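Local coordinates for protein putative SnoaL-like polyketide cyclase (Shewanella putrefaciens, PDB 3GZB) that is of unproven function but belongs to the SnoaL-like group of the NTF2 superfamily and may act as a polyketide cyclase or related lyase, at residues A[12-17]-A[22-27]; A[58-63]-A[67-72]. All coordinates share one frame; numbering follows the deposited sequence.

Contact 1 of 2, residues A[12-17]-A[22-27]; sequences AQANSG and EQQLAV
The side chain of Gln24 reaches from its helix against Ala14 and Asn15. Ala14 directs its methyl group at the helix, and CB lies 4.1 Å from Gln24 CG. Ala14 O sits over the face of the Gln24 amide, almost straight above its plane and 3.0 Å from Gln24 CD. That oxygen is also 3.2 Å from Gln24 NE2, but from above the plane the angle is too poor for a hydrogen bond; the amide nitrogen is instead bonded to Met19 O. Gln24 gets there with CG beside its own backbone N (chi1 -69°) and the chain extended beyond it. In this NTF2-superfamily protein the contact lays the N-terminal segment, bent by a type I turn from Gln13 to Ser16, on the first turns of helix 21-34. Asn15 crosses Gln24 at about a right angle, the two amide planes 84° apart, and its OD1 stands 3.4 Å from Gln24 OE1, two acceptors with no direct bond. A water donates to Asn15 OD1 at 2.7 Å and accepts a weak bond from Gln24 NE2. An alanine in place of Gln24 would probably leave Met19 O without its side-chain donor and open a gap beside the Ala14 methyl.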
loop_
_atom_site.group_PDB
_atom_site.type_symbol
_atom_site.label_atom_id
_atom_site.label_comp_id
_atom_site.label_asym_id
_atom_site.label_seq_id
_atom_site.Cartn_x
_atom_site.Cartn_y
_atom_site.Cartn_z
ATOM N N ALA A 12 -0.374 21.973 4.078
ATOM C CA ALA A 12 0.328 23.164 3.554
ATOM C C ALA A 12 0.873 22.979 2.141
ATOM O O ALA A 12 1.250 23.963 1.538
ATOM C CB ALA A 12 1.505 23.610 4.500
ATOM N N GLN A 13 0.977 21.748 1.651
ATOM C CA GLN A 13 1.389 21.397 0.294
ATOM C C GLN A 13 0.222 21.237 -0.666
ATOM O O GLN A 13 0.410 21.230 -1.875
ATOM C CB GLN A 13 2.208 20.092 0.296
ATOM C CG GLN A 13 3.386 20.115 1.228
ATOM C CD GLN A 13 4.119 18.788 1.219
ATOM O OE1 GLN A 13 3.527 17.718 1.398
ATOM N NE2 GLN A 13 5.421 18.862 0.936
ATOM N N ALA A 14 -0.985 21.052 -0.104
ATOM C CA ALA A 14 -2.142 20.630 -0.894
ATOM C C ALA A 14 -2.550 21.629 -1.930
ATOM O O ALA A 14 -3.098 21.239 -2.959
ATOM C CB ALA A 14 -3.359 20.322 0.010
ATOM N N ASN A 15 -2.244 22.884 -1.700
ATOM C CA ASN A 15 -2.669 23.937 -2.612
ATOM C C ASN A 15 -1.519 24.533 -3.417
ATOM O O ASN A 15 -1.671 25.625 -3.952
ATOM C CB ASN A 15 -3.482 25.011 -1.828
ATOM C CG ASN A 15 -4.818 24.471 -1.357
ATOM O OD1 ASN A 15 -5.744 24.234 -2.169
ATOM N ND2 ASN A 15 -4.900 24.155 -0.079
ATOM N N SER A 16 -0.447 23.768 -3.631
ATOM C CA SER A 16 0.711 24.199 -4.397
ATOM C C SER A 16 0.361 24.481 -5.850
ATOM O O SER A 16 1.086 25.191 -6.531
ATOM C CB SER A 16 1.811 23.121 -4.391
ATOM O OG SER A 16 1.368 21.979 -5.106
ATOM N N GLY A 17 -0.717 23.869 -6.315
ATOM C CA GLY A 17 -1.118 23.855 -7.693
ATOM C C GLY A 17 -0.725 22.602 -8.428
ATOM O O GLY A 17 -1.038 22.467 -9.609
ATOM N N GLU A 22 -7.844 14.469 -5.948
ATOM C CA GLU A 22 -8.109 13.231 -5.208
ATOM C C GLU A 22 -7.178 13.120 -3.998
ATOM O O GLU A 22 -7.568 12.799 -2.896
ATOM C CB GLU A 22 -7.924 12.017 -6.150
ATOM C CG GLU A 22 -8.856 12.052 -7.334
ATOM C CD GLU A 22 -8.347 12.751 -8.569
ATOM O OE1 GLU A 22 -7.411 13.593 -8.541
ATOM O OE2 GLU A 22 -8.935 12.443 -9.646
ATOM N N GLN A 23 -5.904 13.453 -4.210
ATOM C CA GLN A 23 -4.970 13.538 -3.082
ATOM C C GLN A 23 -5.356 14.627 -2.070
ATOM O O GLN A 23 -5.266 14.388 -0.875
ATOM C CB GLN A 23 -3.545 13.709 -3.572
ATOM C CG GLN A 23 -2.981 12.521 -4.368
ATOM C CD GLN A 23 -1.535 12.758 -4.780
ATOM O OE1 GLN A 23 -0.801 13.491 -4.125
ATOM N NE2 GLN A 23 -1.120 12.131 -5.890
ATOM N N GLN A 24 -5.826 15.788 -2.532
ATOM C CA GLN A 24 -6.173 16.879 -1.634
ATOM C C GLN A 24 -7.304 16.441 -0.722
ATOM O O GLN A 24 -7.300 16.756 0.464
ATOM C CB GLN A 24 -6.559 18.133 -2.425
ATOM C CG GLN A 24 -5.427 18.799 -3.175
ATOM C CD GLN A 24 -5.794 20.139 -3.736
ATOM O OE1 GLN A 24 -6.409 20.970 -3.022
ATOM N NE2 GLN A 24 -5.426 20.373 -4.992
ATOM N N LEU A 25 -8.244 15.710 -1.273
ATOM C CA LEU A 25 -9.351 15.230 -0.446
ATOM C C LEU A 25 -8.895 14.181 0.570
ATOM O O LEU A 25 -9.338 14.185 1.710
ATOM C CB LEU A 25 -10.505 14.711 -1.310
ATOM C CG LEU A 25 -11.819 14.407 -0.574
ATOM C CD1 LEU A 25 -12.408 15.686 0.103
ATOM C CD2 LEU A 25 -12.852 13.758 -1.516
ATOM N N ALA A 26 -7.981 13.299 0.156
ATOM C CA ALA A 26 -7.422 12.330 1.051
ATOM C C ALA A 26 -6.758 13.013 2.225
ATOM O O ALA A 26 -6.874 12.515 3.346
ATOM C CB ALA A 26 -6.391 11.454 0.308
ATOM N N VAL A 27 -6.039 14.117 1.998
ATOM C CA VAL A 27 -5.410 14.837 3.092
ATOM C C VAL A 27 -6.453 15.297 4.130
ATOM O O VAL A 27 -6.257 15.154 5.361
ATOM C CB VAL A 27 -4.568 16.007 2.590
ATOM C CG1 VAL A 27 -4.034 16.869 3.735
ATOM C CG2 VAL A 27 -3.398 15.503 1.681
HETATM O O HOH W 1 -5.692 23.828 -4.864
#

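Contact 2 of 2, residues A[58-63]-A[67-72]; sequences RKYTGG and IDFLER. With EDO (1,2-ethanediol), chain N.
Strand 58-61 runs through Gly62, at the N-cap position, straight into helix 63-73, and the first turn is closed across the two segments by the bond from Ile67 N to Gly63 O, 2.9 Å long and nearly straight at 167°. This is a tight strand-to-helix connection within the SnoaL-like domain. The strand pairs with strand 50-53 at the margin of the curved sheet, and Tyr60 shares backbone hydrogen bonds with Phe51. Gly62 has a positive phi at which a CB would press on the carbonyl oxygen of Thr61.

Tyr60 and Phe69 carry the side-chain part of the contact, each directed at the opposing segment. Their rings form an offset stack, with centroids 4.1 Å apart and planes tilted by only 16°. The overlap is uneven: Tyr60 CE1 lies over the centre of the Phe69 ring, whereas Phe69 CG sits above the rim of the Tyr60 ring. Phe69 CB adds a CH-pi contact over the same tyrosine face, 3.9 Å from the centroid. The phenylalanine takes an unusual first torsion, chi1 142°, well displaced from a staggered value, and in this setting its ring lies nearly flat on the tyrosine.

Ile67 CG1 lies against Gly63 O, 3.3 Å away, while the side chain also packs on Leu41, Ile42 and Tyr45. On the exposed side of the helix, Asp68 and Arg72 form a salt bridge one turn apart, Asp68 OD2 lying in the plane of the Arg72 guanidinium, at the edge that carries NE. An ethanediol, probably from the crystallisation liquor, accepts a bond from Lys59 N. At the hydroxyl end of the stack, Tyr60 OH comes within 3.4 Å of Phe69 CD1.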
loop_
_atom_site.group_PDB
_atom_site.type_symbol
_atom_site.label_atom_id
_atom_site.label_comp_id
_atom_site.label_asym_id
_atom_site.label_seq_id
_atom_site.Cartn_x
_atom_site.Cartn_y
_atom_site.Cartn_z
ATOM N N ARG A 58 -10.071 -7.432 9.653
ATOM C CA ARG A 58 -11.253 -6.788 10.246
ATOM C C ARG A 58 -11.876 -5.826 9.208
ATOM O O ARG A 58 -11.289 -4.761 8.976
ATOM C CB ARG A 58 -10.894 -5.984 11.505
ATOM C CG ARG A 58 -10.302 -6.776 12.702
ATOM C CD ARG A 58 -11.287 -7.832 13.190
ATOM N NE ARG A 58 -10.859 -8.464 14.432
ATOM C CZ ARG A 58 -10.294 -9.655 14.512
ATOM N NH1 ARG A 58 -10.053 -10.365 13.431
ATOM N NH2 ARG A 58 -9.977 -10.135 15.707
ATOM N N LYS A 59 -13.007 -6.189 8.635
ATOM C CA LYS A 59 -13.723 -5.376 7.665
ATOM C C LYS A 59 -15.043 -4.855 8.260
ATOM O O LYS A 59 -15.937 -5.653 8.546
ATOM C CB LYS A 59 -13.984 -6.164 6.395
ATOM C CG LYS A 59 -14.742 -5.396 5.320
ATOM C CD LYS A 59 -15.057 -6.291 4.125
ATOM C CE LYS A 59 -15.831 -5.549 3.034
ATOM N NZ LYS A 59 -16.158 -6.451 1.880
ATOM N N TYR A 60 -15.137 -3.544 8.444
ATOM C CA TYR A 60 -16.350 -2.865 8.973
ATOM C C TYR A 60 -17.089 -2.270 7.790
ATOM O O TYR A 60 -16.473 -1.550 6.963
ATOM C CB TYR A 60 -15.983 -1.756 9.945
ATOM C CG TYR A 60 -15.429 -2.243 11.257
ATOM C CD1 TYR A 60 -14.094 -2.624 11.349
ATOM C CD2 TYR A 60 -16.236 -2.366 12.405
ATOM C CE1 TYR A 60 -13.577 -3.129 12.526
ATOM C CE2 TYR A 60 -15.743 -2.868 13.598
ATOM C CZ TYR A 60 -14.382 -3.274 13.656
ATOM O OH TYR A 60 -13.868 -3.795 14.828
ATOM N N THR A 61 -18.397 -2.484 7.725
ATOM C CA THR A 61 -19.208 -1.893 6.674
ATOM C C THR A 61 -20.274 -1.002 7.272
ATOM O O THR A 61 -21.120 -1.459 8.036
ATOM C CB THR A 61 -19.859 -2.911 5.746
ATOM O OG1 THR A 61 -18.862 -3.715 5.101
ATOM C CG2 THR A 61 -20.673 -2.205 4.662
ATOM N N GLY A 62 -20.295 0.244 6.815
ATOM C CA GLY A 62 -21.276 1.230 7.244
ATOM C C GLY A 62 -20.659 2.302 8.128
ATOM O O GLY A 62 -20.068 2.022 9.155
ATOM N N GLY A 63 -20.862 3.566 7.771
ATOM C CA GLY A 63 -20.257 4.665 8.516
ATOM C C GLY A 63 -20.537 4.662 9.996
ATOM O O GLY A 63 -19.652 4.979 10.789
ATOM N N ILE A 67 -17.472 4.482 12.678
ATOM C CA ILE A 67 -17.236 5.543 13.670
ATOM C C ILE A 67 -17.236 4.976 15.083
ATOM O O ILE A 67 -16.419 5.338 15.933
ATOM C CB ILE A 67 -18.225 6.716 13.519
ATOM C CG1 ILE A 67 -17.991 7.452 12.184
ATOM C CG2 ILE A 67 -18.158 7.710 14.733
ATOM C CD1 ILE A 67 -16.770 8.380 12.143
ATOM N N ASP A 68 -18.192 4.090 15.386
ATOM C CA ASP A 68 -18.186 3.513 16.731
ATOM C C ASP A 68 -16.915 2.716 17.029
ATOM O O ASP A 68 -16.365 2.847 18.117
ATOM C CB ASP A 68 -19.428 2.631 16.967
ATOM C CG ASP A 68 -19.621 2.298 18.404
ATOM O OD1 ASP A 68 -20.087 3.200 19.134
ATOM O OD2 ASP A 68 -19.337 1.161 18.833
ATOM N N PHE A 69 -16.471 1.899 16.091
ATOM C CA PHE A 69 -15.229 1.154 16.227
ATOM C C PHE A 69 -14.034 2.094 16.452
ATOM O O PHE A 69 -13.220 1.853 17.361
ATOM C CB PHE A 69 -15.054 0.209 15.019
ATOM C CG PHE A 69 -13.639 0.074 14.525
ATOM C CD1 PHE A 69 -12.721 -0.669 15.199
ATOM C CD2 PHE A 69 -13.267 0.697 13.370
ATOM C CE1 PHE A 69 -11.414 -0.773 14.721
ATOM C CE2 PHE A 69 -11.946 0.618 12.893
ATOM C CZ PHE A 69 -11.045 -0.119 13.572
ATOM N N LEU A 70 -13.950 3.149 15.661
ATOM C CA LEU A 70 -12.816 4.118 15.773
ATOM C C LEU A 70 -12.841 4.805 17.125
ATOM O O LEU A 70 -11.795 4.890 17.790
ATOM C CB LEU A 70 -12.883 5.144 14.664
ATOM C CG LEU A 70 -12.620 4.624 13.281
ATOM C CD1 LEU A 70 -12.901 5.755 12.231
ATOM C CD2 LEU A 70 -11.156 4.111 13.176
ATOM N N GLU A 71 -14.021 5.269 17.531
ATOM C CA GLU A 71 -14.118 6.021 18.787
ATOM C C GLU A 71 -13.718 5.139 19.957
ATOM O O GLU A 71 -12.969 5.552 20.877
ATOM C CB GLU A 71 -15.513 6.639 18.989
ATOM C CG GLU A 71 -15.513 7.663 20.100
ATOM C CD GLU A 71 -16.826 8.428 20.222
ATOM O OE1 GLU A 71 -17.879 7.888 19.815
ATOM O OE2 GLU A 71 -16.787 9.570 20.752
ATOM N N ARG A 72 -14.239 3.926 19.979
ATOM C CA ARG A 72 -13.876 2.968 21.037
ATOM C C ARG A 72 -12.372 2.596 21.023
ATOM O O ARG A 72 -11.713 2.600 22.067
ATOM C CB ARG A 72 -14.727 1.712 21.009
ATOM C CG ARG A 72 -16.168 1.949 21.343
ATOM C CD ARG A 72 -16.980 0.662 21.234
ATOM N NE ARG A 72 -18.378 0.849 21.535
ATOM C CZ ARG A 72 -18.903 0.842 22.757
ATOM N NH1 ARG A 72 -18.130 0.691 23.832
ATOM N NH2 ARG A 72 -20.231 0.989 22.930
HETATM C C1 EDO N . -13.225 -10.051 6.430
HETATM O O1 EDO N . -14.259 -11.008 6.654
HETATM C C2 EDO N . -12.720 -9.667 7.800
HETATM O O2 EDO N . -13.740 -9.022 8.587
#

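In the fold
Both contacts are local, each joining a helix to the chain just before it, and both lie off the centre of the fold, partly buried. They follow one another in sequence without touching, their nearest atoms about 13 Å apart. They share no element: contact 1 sets the loop ahead of helix 21-34 against that helix, whereas contact 2 links strand 58-61 to helix 63-73. Their chemistry differs accordingly. Contact 1 has a buried alanine beside polar amides, with a water that bridges them weakly and no direct hydrogen bond across it; contact 2 combines aromatic packing with a backbone helical bond and buries somewhat more surface, 198 against 152 Å².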